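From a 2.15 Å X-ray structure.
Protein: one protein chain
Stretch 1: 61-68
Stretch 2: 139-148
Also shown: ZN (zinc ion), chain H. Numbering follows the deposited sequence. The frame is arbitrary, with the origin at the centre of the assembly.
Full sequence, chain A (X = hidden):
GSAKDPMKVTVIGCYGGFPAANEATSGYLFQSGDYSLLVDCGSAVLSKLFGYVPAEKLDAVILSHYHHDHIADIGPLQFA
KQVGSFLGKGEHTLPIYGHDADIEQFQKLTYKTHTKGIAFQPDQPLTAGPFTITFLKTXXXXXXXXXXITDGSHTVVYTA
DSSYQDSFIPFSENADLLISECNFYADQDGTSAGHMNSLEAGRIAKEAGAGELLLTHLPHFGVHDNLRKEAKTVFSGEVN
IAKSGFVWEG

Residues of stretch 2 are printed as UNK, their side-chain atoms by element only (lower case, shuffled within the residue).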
# COMPACT_ATOMS: atom_id res chain seq x y z
N VAL A 61 -2.50 11.04 -12.20
CA VAL A 61 -2.11 11.06 -10.82
C VAL A 61 -1.17 12.26 -10.65
O VAL A 61 -0.42 12.57 -11.56
CB VAL A 61 -1.38 9.79 -10.43
CG1 VAL A 61 -0.90 9.85 -8.96
CG2 VAL A 61 -2.27 8.55 -10.66
N ILE A 62 -1.22 12.91 -9.49
CA ILE A 62 -0.23 13.92 -9.12
C ILE A 62 0.18 13.71 -7.67
O ILE A 62 -0.68 13.40 -6.82
CB ILE A 62 -0.73 15.38 -9.36
CG1 ILE A 62 0.34 16.40 -9.00
CG2 ILE A 62 -1.95 15.70 -8.52
CD1 ILE A 62 0.07 17.78 -9.66
N LEU A 63 1.48 13.85 -7.43
CA LEU A 63 2.13 13.55 -6.18
C LEU A 63 2.75 14.80 -5.54
O LEU A 63 3.53 15.49 -6.17
CB LEU A 63 3.26 12.56 -6.44
CG LEU A 63 2.80 11.24 -7.06
CD1 LEU A 63 4.04 10.35 -7.28
CD2 LEU A 63 1.73 10.52 -6.17
N SER A 64 2.35 15.11 -4.30
CA SER A 64 2.84 16.31 -3.63
C SER A 64 4.33 16.14 -3.25
O SER A 64 5.09 17.11 -3.29
CB SER A 64 2.06 16.58 -2.34
OG SER A 64 2.11 15.43 -1.49
N HIS A 65 4.70 14.93 -2.86
CA HIS A 65 6.06 14.62 -2.45
C HIS A 65 6.26 13.12 -2.33
O HIS A 65 5.29 12.35 -2.49
CB HIS A 65 6.43 15.34 -1.15
CG HIS A 65 5.74 14.86 0.10
ND1 HIS A 65 4.37 14.94 0.29
CD2 HIS A 65 6.26 14.42 1.28
CE1 HIS A 65 4.09 14.54 1.52
NE2 HIS A 65 5.21 14.22 2.14
N TYR A 66 7.49 12.69 -2.07
CA TYR A 66 7.82 11.29 -2.18
C TYR A 66 8.01 10.53 -0.87
O TYR A 66 8.60 9.45 -0.86
CB TYR A 66 9.06 11.15 -3.05
CG TYR A 66 8.90 11.72 -4.48
CD1 TYR A 66 8.14 11.04 -5.41
CD2 TYR A 66 9.51 12.88 -4.88
CE1 TYR A 66 7.99 11.49 -6.69
CE2 TYR A 66 9.37 13.36 -6.21
CZ TYR A 66 8.58 12.66 -7.10
OH TYR A 66 8.40 13.03 -8.41
N HIS A 67 7.43 11.03 0.20
CA HIS A 67 7.35 10.27 1.46
C HIS A 67 6.46 9.03 1.22
O HIS A 67 5.47 9.12 0.48
CB HIS A 67 6.75 11.15 2.57
CG HIS A 67 7.75 11.90 3.39
ND1 HIS A 67 7.40 12.97 4.19
CD2 HIS A 67 9.08 11.69 3.59
CE1 HIS A 67 8.48 13.41 4.83
NE2 HIS A 67 9.51 12.65 4.48
N HIS A 68 6.79 7.91 1.86
CA HIS A 68 6.09 6.62 1.68
C HIS A 68 4.59 6.70 1.80
O HIS A 68 3.84 6.10 1.01
CB HIS A 68 6.56 5.61 2.73
CG HIS A 68 7.99 5.28 2.65
ND1 HIS A 68 8.60 4.80 1.50
CD2 HIS A 68 8.97 5.38 3.59
CE1 HIS A 68 9.88 4.59 1.76
NE2 HIS A 68 10.13 4.94 3.01
N UNK A 139 7.10 23.78 3.92
CA UNK A 139 8.22 23.62 4.83
C UNK A 139 8.09 22.20 5.35
O UNK A 139 7.19 21.91 6.13
c UNK A 139 9.47 24.50 6.78
c UNK A 139 8.37 27.17 6.39
c UNK A 139 7.98 26.05 5.40
c UNK A 139 8.19 24.63 5.96
N UNK A 140 8.95 21.31 4.86
CA UNK A 140 8.83 19.89 5.16
C UNK A 140 10.22 19.23 5.05
O UNK A 140 11.09 19.76 4.39
c UNK A 140 7.83 19.28 4.18
c UNK A 140 7.16 16.78 4.08
n UNK A 140 6.60 17.91 5.87
c UNK A 140 6.17 16.67 6.03
n UNK A 140 6.49 15.97 4.96
c UNK A 140 7.23 18.01 4.65
N UNK A 141 10.45 18.10 5.74
CA UNK A 141 11.81 17.57 5.66
C UNK A 141 12.25 17.04 4.31
O UNK A 141 13.40 16.74 4.17
c UNK A 141 10.55 16.49 7.44
c UNK A 141 11.83 16.42 6.70
c UNK A 141 9.62 17.40 6.73
N UNK A 142 11.33 16.81 3.36
CA UNK A 142 11.68 16.60 1.95
C UNK A 142 10.93 17.61 1.12
O UNK A 142 9.95 18.20 1.59
c UNK A 142 12.24 14.09 2.15
c UNK A 142 11.37 15.16 1.43
c UNK A 142 9.86 14.82 1.51
N UNK A 143 11.38 17.83 -0.10
CA UNK A 143 10.72 18.73 -1.03
C UNK A 143 9.26 18.34 -1.17
O UNK A 143 8.92 17.17 -1.38
o UNK A 143 12.78 18.95 -2.24
c UNK A 143 11.41 18.65 -2.41
c UNK A 143 10.83 19.63 -3.40
N UNK A 144 8.39 19.31 -1.01
CA UNK A 144 6.97 18.99 -1.06
C UNK A 144 6.23 20.20 -1.60
O UNK A 144 6.66 21.33 -1.33
s UNK A 144 4.73 18.21 0.38
c UNK A 144 6.47 18.55 0.33
N UNK A 145 5.17 19.97 -2.40
CA UNK A 145 4.38 21.10 -2.94
C UNK A 145 2.91 20.99 -2.59
O UNK A 145 2.29 19.97 -2.85
c UNK A 145 6.89 20.67 -4.97
c UNK A 145 6.28 22.97 -4.99
c UNK A 145 7.60 23.33 -5.30
c UNK A 145 8.19 21.01 -5.29
o UNK A 145 9.85 22.61 -5.76
c UNK A 145 8.54 22.33 -5.46
c UNK A 145 5.91 21.64 -4.84
c UNK A 145 4.54 21.25 -4.47
N UNK A 146 2.36 22.10 -2.06
CA UNK A 146 0.93 22.26 -1.89
C UNK A 146 0.34 22.55 -3.25
O UNK A 146 1.07 22.94 -4.16
c UNK A 146 0.62 23.38 -0.92
N UNK A 147 -0.97 22.32 -3.40
CA UNK A 147 -1.62 22.48 -4.70
C UNK A 147 -2.92 23.26 -4.60
O UNK A 147 -3.68 23.10 -3.65
s UNK A 147 -1.22 18.58 -5.94
c UNK A 147 0.33 17.78 -5.54
c UNK A 147 -0.72 20.25 -5.50
c UNK A 147 -1.93 21.13 -5.31
N UNK A 148 -3.14 24.14 -5.58
CA UNK A 148 -4.40 24.86 -5.72
C UNK A 148 -5.03 24.35 -7.01
O UNK A 148 -4.43 24.49 -8.09
c UNK A 148 -5.21 28.59 -6.51
c UNK A 148 -4.14 26.35 -5.81
n UNK A 148 -5.49 29.41 -5.37
c UNK A 148 -6.55 30.18 -5.18
n UNK A 148 -6.65 30.81 -4.03
c UNK A 148 -5.41 27.12 -6.17
n UNK A 148 -7.48 30.35 -6.10
ZN ZN H . 5.57 14.00 4.36
O HOH W 1 9.72 14.63 -1.97

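Position 139 has four side-chain carbons, forked at the first, with one arm two carbons long. Nothing on stretch 1 lies within reach. This is Ile139.

Position 140 has one carbon and then a five-membered ring of three carbons and two nitrogens. One ring nitrogen lies 2.3 Å from the zinc ion ZN and close to His67 ND1 and His65 NE2. This is His140. Its NE2 sits 3.2 Å from His67 ND1 and 3.6 Å from His65 NE2. These nitrogens are close because all three bind the same metal.

Position 141 has three carbons that close a ring onto the backbone nitrogen. It makes no listed contact with stretch 1. This is Pro141.

Position 142 has one carbon carrying two more. One of the outer carbons lies over a face of the His67 ring and at the edge of the His65 ring. This is Val142. Its CG2 is 3.7 Å from the centroid of the His67 ring, nearly on the ring normal, and 3.6 Å from His65 CD2.

Position 143 has one carbon carrying one oxygen and one carbon. Its CA-to-CB bond points sideways, and the backbone makes the contact. This is Thr143. Thr143 O is 3.1 Å from His65 CB. A water donates to Thr143 O (2.7 Å from the water O) and accepts from Tyr66 N (3.0 Å from the water O).

Position 144 has one carbon and one sulfur. The sulfur lies over a face of the His65 ring. This is Cys144. Its SG is 3.3 Å from His65 ND1. His65 ND1 donates to Ser64 OG at 2.9 Å, which holds the ring while its NE2 binds the zinc.

Position 145 has one carbon and a six-carbon ring bearing one oxygen. Ser64 O lies at the ring edge. This is Tyr145. Its backbone N donates to Ser64 O at 3.0 Å, the only direct hydrogen bond between the stretches.

Position 146 has a single carbon; its CA-to-CB bond points away from stretch 1. This is Ala146.

Position 147 has an unbranched chain of two carbons, a sulfur and a carbon; its CA-to-CB bond points toward stretch 1. The last carbon touches Ser64 and Ile62. This is Met147. Its CE is 3.5 Å from Ser64 CA and 3.7 Å from Ile62 CG1.

Position 148 has three carbons, a nitrogen, and a carbon carrying two more nitrogens. It is out of reach of stretch 1. This is Arg148.

His65, His67 and His140 supply three zinc ligands; the fourth comes from elsewhere in the structure. Val142 and Cys144 pack on the histidine rings, the Tyr145 hydrogen bond links the backbones, and Met147 extends the packing to Ile62.

Stretch 2, residues 139-148: IHPVTCYAMR
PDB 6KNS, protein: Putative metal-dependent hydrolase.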